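Long-range contacts in ORF98 PTP-2 (PDB 6I28), which probably acts as a dual-specificity protein phosphatase, removing phosphate from tyrosine and from serine or threonine of proteins such as MAP kinases: residues 8-12 against 29-33; 82-87 against 117-122; 107-113 against 140-146. Numbering follows the deposited sequence.

Contact 1 (8-12 against 29-33); sequences MYDAT and AMRHF
Tyr-9 lays its ring against Met-30, whose CG makes a CH-pi contact over the face, 4.1 Å from the ring centroid, and whose SD lies obliquely 5.2 Å from that centroid, a Met-aromatic contact. All t from chi1 to chi3, Met-30 runs extended along the ring. The edge of Tyr-9 meets the face of Phe-33 in a T-shaped pair, centroids 5.5 Å apart and planes at 68°. Segment 29-33 is helical; 8-12 enters strand 11-13 at Ala-11 from a loop. The nearest CA atoms, of Tyr-9 and Ala-29, are 5.3 Å apart. In this phosphatase fold, helix 27-36 packs on a face of the mixed sheet, and Tyr-9 and Met-30 both reach strand 100-103. The small Ala-29 lets the backbones approach (Tyr-9 CB to Ala-29 CB, 4.1 Å), and Ala-11 CB fits over the Phe-33 ring, 4.2 Å from its centroid. Tyr-9 OH hydrogen-bonds Gly-22 O, and water 1 bridges the backbones, accepting from Tyr-9 N (3.0 Å) and donating to Ala-29 O (2.9 Å).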
loop_
_atom_site.group_PDB
_atom_site.type_symbol
_atom_site.label_atom_id
_atom_site.label_comp_id
_atom_site.label_asym_id
_atom_site.label_seq_id
_atom_site.Cartn_x
_atom_site.Cartn_y
_atom_site.Cartn_z
ATOM N N MET A 8 -12.879 -7.145 -14.416
ATOM C CA MET A 8 -12.296 -5.822 -14.746
ATOM C C MET A 8 -12.303 -4.892 -13.512
ATOM O O MET A 8 -12.440 -3.663 -13.633
ATOM C CB MET A 8 -13.050 -5.177 -15.900
ATOM C CG MET A 8 -14.550 -5.263 -15.777
ATOM S SD MET A 8 -15.214 -4.088 -14.594
ATOM C CE MET A 8 -16.610 -4.990 -13.918
ATOM N N TYR A 9 -12.148 -5.464 -12.322
ATOM C CA TYR A 9 -11.806 -4.641 -11.169
ATOM C C TYR A 9 -10.424 -4.044 -11.425
ATOM O O TYR A 9 -9.517 -4.727 -11.897
ATOM C CB TYR A 9 -11.872 -5.470 -9.881
ATOM C CG TYR A 9 -11.253 -4.805 -8.689
ATOM C CD1 TYR A 9 -11.842 -3.716 -8.068
ATOM C CD2 TYR A 9 -10.058 -5.267 -8.194
ATOM C CE1 TYR A 9 -11.210 -3.109 -6.961
ATOM C CE2 TYR A 9 -9.417 -4.665 -7.148
ATOM C CZ TYR A 9 -9.994 -3.595 -6.508
ATOM O OH TYR A 9 -9.342 -2.994 -5.432
ATOM N N ASP A 10 -10.282 -2.748 -11.151
ATOM C CA ASP A 10 -9.087 -2.003 -11.518
ATOM C C ASP A 10 -8.078 -2.112 -10.383
ATOM O O ASP A 10 -8.070 -1.315 -9.412
ATOM C CB ASP A 10 -9.421 -0.551 -11.842
ATOM C CG ASP A 10 -8.178 0.323 -11.903
ATOM O OD1 ASP A 10 -7.209 -0.081 -12.597
ATOM O OD2 ASP A 10 -8.164 1.389 -11.226
ATOM N N ALA A 11 -7.203 -3.105 -10.528
ATOM C CA ALA A 11 -6.041 -3.304 -9.689
ATOM C C ALA A 11 -4.926 -3.920 -10.527
ATOM O O ALA A 11 -5.171 -4.630 -11.511
ATOM C CB ALA A 11 -6.396 -4.185 -8.502
ATOM N N THR A 12 -3.701 -3.686 -10.091
ATOM C CA THR A 12 -2.512 -4.046 -10.839
ATOM C C THR A 12 -1.535 -4.811 -9.947
ATOM O O THR A 12 -1.311 -4.430 -8.787
ATOM C CB THR A 12 -1.843 -2.790 -11.377
ATOM O OG1 THR A 12 -2.818 -1.907 -11.937
ATOM C CG2 THR A 12 -0.822 -3.154 -12.420
ATOM N N ALA A 29 -17.064 -7.648 -8.504
ATOM C CA ALA A 29 -15.852 -7.571 -9.313
ATOM C C ALA A 29 -14.593 -7.687 -8.450
ATOM O O ALA A 29 -13.664 -8.418 -8.784
ATOM C CB ALA A 29 -15.863 -6.269 -10.109
ATOM N N MET A 30 -14.540 -6.964 -7.327
ATOM C CA MET A 30 -13.386 -7.021 -6.451
ATOM C C MET A 30 -13.194 -8.422 -5.898
ATOM O O MET A 30 -12.083 -8.946 -5.874
ATOM C CB MET A 30 -13.572 -6.028 -5.323
ATOM C CG MET A 30 -12.410 -5.946 -4.391
ATOM S SD MET A 30 -12.788 -4.934 -2.962
ATOM C CE MET A 30 -11.184 -4.641 -2.385
ATOM N N ARG A 31 -14.274 -9.043 -5.434
ATOM C CA ARG A 31 -14.174 -10.411 -4.941
ATOM C C ARG A 31 -13.671 -11.349 -6.027
ATOM O O ARG A 31 -12.804 -12.189 -5.770
ATOM C CB ARG A 31 -15.539 -10.839 -4.395
ATOM C CG ARG A 31 -15.593 -12.268 -3.878
ATOM C CD ARG A 31 -17.023 -12.643 -3.464
ATOM N NE ARG A 31 -17.224 -14.080 -3.321
ATOM C CZ ARG A 31 -17.024 -14.761 -2.195
ATOM N NH1 ARG A 31 -16.617 -14.141 -1.095
ATOM N NH2 ARG A 31 -17.252 -16.079 -2.172
ATOM N N HIS A 32 -14.170 -11.200 -7.252
ATOM C CA HIS A 32 -13.706 -12.024 -8.365
ATOM C C HIS A 32 -12.210 -11.854 -8.606
ATOM O O HIS A 32 -11.495 -12.833 -8.814
ATOM C CB HIS A 32 -14.486 -11.658 -9.613
ATOM C CG HIS A 32 -14.196 -12.520 -10.800
ATOM N ND1 HIS A 32 -13.378 -12.111 -11.836
ATOM C CD2 HIS A 32 -14.646 -13.750 -11.144
ATOM C CE1 HIS A 32 -13.339 -13.051 -12.766
ATOM N NE2 HIS A 32 -14.099 -14.056 -12.370
ATOM N N PHE A 33 -11.709 -10.617 -8.536
ATOM C CA PHE A 33 -10.280 -10.368 -8.718
ATOM C C PHE A 33 -9.453 -11.002 -7.602
ATOM O O PHE A 33 -8.423 -11.650 -7.858
ATOM C CB PHE A 33 -10.031 -8.877 -8.791
ATOM C CG PHE A 33 -8.593 -8.517 -8.995
ATOM C CD1 PHE A 33 -7.682 -8.512 -7.930
ATOM C CD2 PHE A 33 -8.140 -8.192 -10.271
ATOM C CE1 PHE A 33 -6.362 -8.179 -8.131
ATOM C CE2 PHE A 33 -6.839 -7.861 -10.471
ATOM C CZ PHE A 33 -5.926 -7.852 -9.392
HETATM O O HOH W 1 -12.993 -8.266 -11.600
#

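Contact 2 (82-87 against 117-122); sequences LEMLFN and YYIMRT
Two helical segments, 82-87 of helix 82-95 and 117-122 of helix 110-123, cross steeply, with their axes 10.7 Å apart at closest approach and a signed crossing angle of -75°. The nearest CA pair is Phe-86 with Tyr-118, at 6.3 Å. Apolar packing centres on Phe-86 (chi1 t), a knob in the hole formed by Tyr-117, Tyr-118, Arg-121 and Thr-122. Its ring forms an aromatic cluster with Tyr-117 and Tyr-118, both oblique to it, with centroids 5.9 and 5.3 Å away; Phe-86 CE1 comes within 3.5 Å of Tyr-118 CD1. One turn earlier, Leu-82 puts CD2 over the Tyr-117 face, 3.7 Å from the centroid, a CH-pi contact that suits a branched aliphatic residue. These helices belong to the helical layer of the dual-specificity phosphatase fold: Met-84 and Leu-85 touch strand 64-68 of the sheet, while Ile-119 and Met-120 meet helix 127-137. The charge interactions start from the same Phe-86 ring. Arg-121, fully extended with chi1 to chi3 all t, lays its guanidinium flat on Phe-86 (centres 3.9 Å apart, planes at 19°), a cation-pi stack in which its CD also sits 3.6 Å from the ring centroid. This pose leaves the guanidinium edge facing Glu-83, giving a two-pronged salt bridge: Arg-121 NH1 to Glu-83 OE1 at 2.8 Å and Arg-121 NH2 to Glu-83 OE2 at 3.0 Å. Further hydrogen bonds join this network. Arg-121 NH1 also donates to Tyr-117 OH (3.0 Å), which bonds the terminal carboxylate of Glu-168 as well, and water 2 donates to both Glu-83 OE1 (2.8 Å) and Tyr-117 OH (2.7 Å).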
loop_
_atom_site.group_PDB
_atom_site.type_symbol
_atom_site.label_atom_id
_atom_site.label_comp_id
_atom_site.label_asym_id
_atom_site.label_seq_id
_atom_site.Cartn_x
_atom_site.Cartn_y
_atom_site.Cartn_z
ATOM N N LEU A 82 1.492 4.319 9.628
ATOM C CA LEU A 82 2.423 3.756 8.659
ATOM C C LEU A 82 3.222 2.592 9.225
ATOM O O LEU A 82 3.342 1.554 8.564
ATOM C CB LEU A 82 3.356 4.837 8.154
ATOM C CG LEU A 82 4.094 4.554 6.873
ATOM C CD1 LEU A 82 3.155 4.312 5.687
ATOM C CD2 LEU A 82 5.056 5.698 6.598
ATOM N N GLU A 83 3.666 2.692 10.475
ATOM C CA GLU A 83 4.466 1.620 11.080
ATOM C C GLU A 83 3.637 0.356 11.269
ATOM O O GLU A 83 4.057 -0.729 10.850
ATOM C CB GLU A 83 5.060 2.062 12.407
ATOM C CG GLU A 83 5.940 0.995 13.008
ATOM C CD GLU A 83 7.259 0.835 12.297
ATOM O OE1 GLU A 83 7.615 1.742 11.516
ATOM O OE2 GLU A 83 7.938 -0.203 12.539
ATOM N N MET A 84 2.440 0.478 11.834
ATOM C CA MET A 84 1.547 -0.668 11.979
ATOM C C MET A 84 1.233 -1.286 10.617
ATOM O O MET A 84 1.317 -2.505 10.423
ATOM C CB MET A 84 0.263 -0.224 12.703
ATOM C CG MET A 84 -0.763 -1.322 12.966
ATOM S SD MET A 84 -1.762 -1.661 11.471
ATOM C CE MET A 84 -2.850 -0.225 11.448
ATOM N N LEU A 85 0.976 -0.457 9.607
ATOM C CA LEU A 85 0.657 -0.995 8.295
ATOM C C LEU A 85 1.846 -1.742 7.704
ATOM O O LEU A 85 1.704 -2.819 7.131
ATOM C CB LEU A 85 0.243 0.144 7.372
ATOM C CG LEU A 85 -1.187 0.657 7.640
ATOM C CD1 LEU A 85 -1.364 2.001 6.978
ATOM C CD2 LEU A 85 -2.262 -0.362 7.141
ATOM N N PHE A 86 3.024 -1.139 7.774
ATOM C CA PHE A 86 4.222 -1.832 7.316
ATOM C C PHE A 86 4.406 -3.198 7.953
ATOM O O PHE A 86 4.683 -4.190 7.255
ATOM C CB PHE A 86 5.483 -1.001 7.524
ATOM C CG PHE A 86 6.738 -1.719 7.082
ATOM C CD1 PHE A 86 7.133 -1.715 5.759
ATOM C CD2 PHE A 86 7.448 -2.510 7.970
ATOM C CE1 PHE A 86 8.219 -2.401 5.373
ATOM C CE2 PHE A 86 8.531 -3.214 7.555
ATOM C CZ PHE A 86 8.947 -3.090 6.259
ATOM N N ASN A 87 4.273 -3.262 9.282
ATOM C CA ASN A 87 4.469 -4.509 10.008
ATOM C C ASN A 87 3.415 -5.520 9.647
ATOM O O ASN A 87 3.724 -6.708 9.512
ATOM C CB ASN A 87 4.469 -4.232 11.477
ATOM C CG ASN A 87 5.718 -3.564 11.910
ATOM O OD1 ASN A 87 6.778 -3.837 11.388
ATOM N ND2 ASN A 87 5.607 -2.671 12.877
ATOM N N TYR A 117 6.098 2.732 0.071
ATOM C CA TYR A 117 6.844 2.726 1.321
ATOM C C TYR A 117 7.297 1.314 1.679
ATOM O O TYR A 117 8.447 1.106 2.108
ATOM C CB TYR A 117 5.975 3.261 2.455
ATOM C CG TYR A 117 6.700 3.236 3.803
ATOM C CD1 TYR A 117 7.858 3.895 4.005
ATOM C CD2 TYR A 117 6.189 2.520 4.859
ATOM C CE1 TYR A 117 8.530 3.884 5.246
ATOM C CE2 TYR A 117 6.807 2.463 6.101
ATOM C CZ TYR A 117 7.985 3.135 6.304
ATOM O OH TYR A 117 8.643 3.113 7.524
ATOM N N TYR A 118 6.411 0.325 1.515
ATOM C CA TYR A 118 6.838 -1.040 1.682
ATOM C C TYR A 118 8.028 -1.396 0.831
ATOM O O TYR A 118 8.961 -2.026 1.329
ATOM C CB TYR A 118 5.682 -2.013 1.440
ATOM C CG TYR A 118 6.059 -3.423 1.724
ATOM C CD1 TYR A 118 6.034 -3.877 3.035
ATOM C CD2 TYR A 118 6.516 -4.305 0.735
ATOM C CE1 TYR A 118 6.398 -5.130 3.357
ATOM C CE2 TYR A 118 6.857 -5.636 1.083
ATOM C CZ TYR A 118 6.821 -6.014 2.410
ATOM O OH TYR A 118 7.170 -7.277 2.844
ATOM N N ILE A 119 8.085 -0.917 -0.431
ATOM C CA ILE A 119 9.224 -1.230 -1.286
ATOM C C ILE A 119 10.471 -0.437 -0.892
ATOM O O ILE A 119 11.576 -0.982 -0.894
ATOM C CB ILE A 119 8.773 -0.985 -2.752
ATOM C CG1 ILE A 119 7.733 -2.063 -3.164
ATOM C CG2 ILE A 119 9.962 -0.944 -3.728
ATOM C CD1 ILE A 119 7.209 -1.906 -4.553
ATOM N N MET A 120 10.306 0.851 -0.529
ATOM C CA MET A 120 11.402 1.643 -0.010
ATOM C C MET A 120 12.052 0.985 1.187
ATOM O O MET A 120 13.272 0.842 1.239
ATOM C CB MET A 120 10.921 3.040 0.401
ATOM C CG MET A 120 10.402 3.902 -0.688
ATOM S SD MET A 120 9.658 5.407 -0.055
ATOM C CE MET A 120 10.962 6.030 0.987
ATOM N N ARG A 121 11.252 0.448 2.092
ATOM C CA ARG A 121 11.820 0.003 3.339
ATOM C C ARG A 121 12.350 -1.431 3.283
ATOM O O ARG A 121 13.382 -1.739 3.894
ATOM C CB ARG A 121 10.755 0.113 4.445
ATOM C CG ARG A 121 11.237 -0.382 5.791
ATOM C CD ARG A 121 10.341 0.144 6.894
ATOM N NE ARG A 121 10.437 -0.604 8.144
ATOM C CZ ARG A 121 9.776 -0.280 9.265
ATOM N NH1 ARG A 121 9.004 0.785 9.308
ATOM N NH2 ARG A 121 9.893 -1.025 10.349
ATOM N N THR A 122 11.696 -2.312 2.541
ATOM C CA THR A 122 12.217 -3.661 2.391
ATOM C C THR A 122 13.448 -3.695 1.480
ATOM O O THR A 122 14.320 -4.563 1.634
ATOM C CB THR A 122 11.136 -4.625 1.851
ATOM O OG1 THR A 122 10.602 -4.212 0.577
ATOM C CG2 THR A 122 9.975 -4.829 2.898
HETATM O O HOH W 2 6.939 3.591 9.562
#

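Contact 3 (107-113 against 140-146); sequences GVSRSAT and VHPSEHF
Backbone amides of 140-143 give two hydrogen bonds to 107-109: His-141 N to the carbonyl Val-108 O (2.8 Å), and Ser-143 N to the hydroxyl Ser-109 OG (3.0 Å). The CA atoms of Val-108 and Val-140 are 4.2 Å apart, those of Ser-109 and Pro-142 4.0 Å. Gly-107, at phi 62°, psi 28°, takes a turn that glycine favours, and its O is bonded by Arg-138 NE. Ser-109 (chi1 t) immediately precedes helix 110-123; its OG also bonds Asp-71, whose carboxylate takes in Ser-143 OG too. Ser-109 O accepts twice, from Thr-113 N and Thr-113 OG1, each at 2.8 Å, so the threonine hydroxyl is satisfied by its own helix while packing 3.2 Å from Phe-146 CB. Ala-112 CB meets Val-140 CG1 at 3.7 Å, and the edge of Phe-146 faces Ser-109 OG. Residues 107-110 end the CX5R signature loop, which begins at Cys-104 and in this family binds the substrate phosphate. Arg-110, its CB pointing away from 140-146, salt-bridges Asp-47 and hydrogen-bonds Cys-69 O, and its side chain lies about 3 Å from a bound calcium ion. Together with Asp-71, these bonds tie the signature loop to 140-143, consistent with a fixed shape.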
loop_
_atom_site.group_PDB
_atom_site.type_symbol
_atom_site.label_atom_id
_atom_site.label_comp_id
_atom_site.label_asym_id
_atom_site.label_seq_id
_atom_site.Cartn_x
_atom_site.Cartn_y
_atom_site.Cartn_z
ATOM N N GLY A 107 -6.773 3.969 -6.368
ATOM C CA GLY A 107 -5.548 3.221 -6.508
ATOM C C GLY A 107 -4.360 3.988 -7.060
ATOM O O GLY A 107 -3.482 3.359 -7.667
ATOM N N VAL A 108 -4.299 5.308 -6.846
ATOM C CA VAL A 108 -3.174 6.108 -7.347
ATOM C C VAL A 108 -2.468 6.906 -6.260
ATOM O O VAL A 108 -1.350 7.399 -6.518
ATOM C CB VAL A 108 -3.611 7.050 -8.490
ATOM C CG1 VAL A 108 -4.135 6.244 -9.736
ATOM C CG2 VAL A 108 -4.639 8.091 -8.011
ATOM N N SER A 109 -3.045 7.101 -5.071
ATOM C CA SER A 109 -2.428 7.953 -4.053
ATOM C C SER A 109 -2.334 7.258 -2.684
ATOM O O SER A 109 -1.244 6.821 -2.294
ATOM C CB SER A 109 -3.200 9.268 -3.963
ATOM O OG SER A 109 -2.582 10.150 -3.032
ATOM N N ARG A 110 -3.449 7.090 -1.961
ATOM C CA ARG A 110 -3.358 6.458 -0.644
ATOM C C ARG A 110 -2.694 5.083 -0.723
ATOM O O ARG A 110 -1.670 4.834 -0.079
ATOM C CB ARG A 110 -4.748 6.303 -0.014
ATOM C CG ARG A 110 -5.143 7.403 0.959
ATOM C CD ARG A 110 -6.571 7.382 1.405
ATOM N NE ARG A 110 -7.472 7.575 0.288
ATOM C CZ ARG A 110 -8.771 7.798 0.370
ATOM N NH1 ARG A 110 -9.374 7.890 1.546
ATOM N NH2 ARG A 110 -9.464 7.947 -0.747
ATOM N N SER A 111 -3.316 4.152 -1.475
ATOM C CA SER A 111 -2.806 2.774 -1.571
ATOM C C SER A 111 -1.404 2.762 -2.163
ATOM O O SER A 111 -0.503 2.042 -1.670
ATOM C CB SER A 111 -3.762 1.919 -2.412
ATOM O OG SER A 111 -3.976 2.526 -3.689
ATOM N N ALA A 112 -1.179 3.607 -3.188
ATOM C CA ALA A 112 0.138 3.655 -3.819
ATOM C C ALA A 112 1.218 4.115 -2.840
ATOM O O ALA A 112 2.356 3.633 -2.885
ATOM C CB ALA A 112 0.118 4.582 -5.026
ATOM N N THR A 113 0.870 5.034 -1.939
ATOM C CA THR A 113 1.804 5.504 -0.928
ATOM C C THR A 113 2.285 4.370 -0.034
ATOM O O THR A 113 3.480 4.213 0.225
ATOM C CB THR A 113 1.150 6.632 -0.142
ATOM O OG1 THR A 113 1.062 7.807 -0.985
ATOM C CG2 THR A 113 1.963 7.051 1.120
ATOM N N VAL A 140 0.803 5.748 -10.972
ATOM C CA VAL A 140 0.359 6.246 -9.675
ATOM C C VAL A 140 0.799 7.697 -9.547
ATOM O O VAL A 140 1.662 8.180 -10.300
ATOM C CB VAL A 140 0.926 5.381 -8.524
ATOM C CG1 VAL A 140 0.402 3.985 -8.622
ATOM C CG2 VAL A 140 2.473 5.387 -8.624
ATOM N N HIS A 141 0.185 8.405 -8.609
ATOM C CA HIS A 141 0.443 9.828 -8.420
ATOM C C HIS A 141 0.114 10.204 -6.976
ATOM O O HIS A 141 -0.953 10.770 -6.701
ATOM C CB HIS A 141 -0.377 10.676 -9.399
ATOM C CG HIS A 141 0.117 12.085 -9.527
ATOM N ND1 HIS A 141 -0.673 13.182 -9.258
ATOM C CD2 HIS A 141 1.330 12.575 -9.874
ATOM C CE1 HIS A 141 0.022 14.289 -9.456
ATOM N NE2 HIS A 141 1.238 13.950 -9.839
ATOM N N PRO A 142 1.011 9.919 -6.036
ATOM C CA PRO A 142 0.741 10.260 -4.637
ATOM C C PRO A 142 0.607 11.761 -4.457
ATOM O O PRO A 142 1.356 12.556 -5.041
ATOM C CB PRO A 142 1.962 9.702 -3.888
ATOM C CG PRO A 142 2.499 8.628 -4.787
ATOM C CD PRO A 142 2.269 9.168 -6.186
ATOM N N SER A 143 -0.373 12.150 -3.662
ATOM C CA SER A 143 -0.503 13.560 -3.338
ATOM C C SER A 143 0.785 14.106 -2.742
ATOM O O SER A 143 1.552 13.388 -2.100
ATOM C CB SER A 143 -1.642 13.773 -2.356
ATOM O OG SER A 143 -2.824 13.125 -2.816
ATOM N N GLU A 144 0.979 15.413 -2.907
ATOM C CA GLU A 144 2.235 16.025 -2.489
ATOM C C GLU A 144 2.565 15.714 -1.031
ATOM O O GLU A 144 3.725 15.439 -0.697
ATOM C CB GLU A 144 2.197 17.542 -2.696
ATOM C CG GLU A 144 2.720 17.976 -4.041
ATOM C CD GLU A 144 2.827 19.494 -4.175
ATOM O OE1 GLU A 144 2.388 20.025 -5.222
ATOM O OE2 GLU A 144 3.354 20.148 -3.240
ATOM N N HIS A 145 1.570 15.769 -0.138
ATOM C CA HIS A 145 1.901 15.539 1.270
ATOM C C HIS A 145 2.291 14.086 1.539
ATOM O O HIS A 145 3.049 13.809 2.482
ATOM C CB HIS A 145 0.756 15.973 2.194
ATOM C CG HIS A 145 -0.457 15.104 2.134
ATOM N ND1 HIS A 145 -1.359 15.153 1.085
ATOM C CD2 HIS A 145 -0.952 14.201 3.011
ATOM C CE1 HIS A 145 -2.343 14.301 1.310
ATOM N NE2 HIS A 145 -2.110 13.696 2.463
ATOM N N PHE A 146 1.795 13.141 0.742
ATOM C CA PHE A 146 2.288 11.765 0.880
ATOM C C PHE A 146 3.723 11.649 0.360
ATOM O O PHE A 146 4.512 10.862 0.888
ATOM C CB PHE A 146 1.404 10.757 0.153
ATOM C CG PHE A 146 0.069 10.567 0.775
ATOM C CD1 PHE A 146 -0.083 10.524 2.153
ATOM C CD2 PHE A 146 -1.039 10.369 -0.008
ATOM C CE1 PHE A 146 -1.347 10.396 2.697
ATOM C CE2 PHE A 146 -2.307 10.191 0.563
ATOM C CZ PHE A 146 -2.434 10.181 1.918
#

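The contacts sample both flanks of one phosphatase domain. Contact 1 comes first in the chain and closes before the others open; it joins the N-terminal loop and the start of strand 11-13 to helix 27-36. Its centre is about 24 Å from that of contact 2, on the opposite side of the chain's centre, and about 19 Å from that of contact 3. Contacts 2 and 3 have centres about 14 Å apart and interleave along the chain, sharing helix 110-123. The N-terminal end of this helix meets 140-146 beside the signature loop, while residues 117-122 further along cross helix 82-95. One helix therefore ties the signature loop to the helical layer, whereas contact 1 packs the N-terminal segment on helix 27-36, away from the other two.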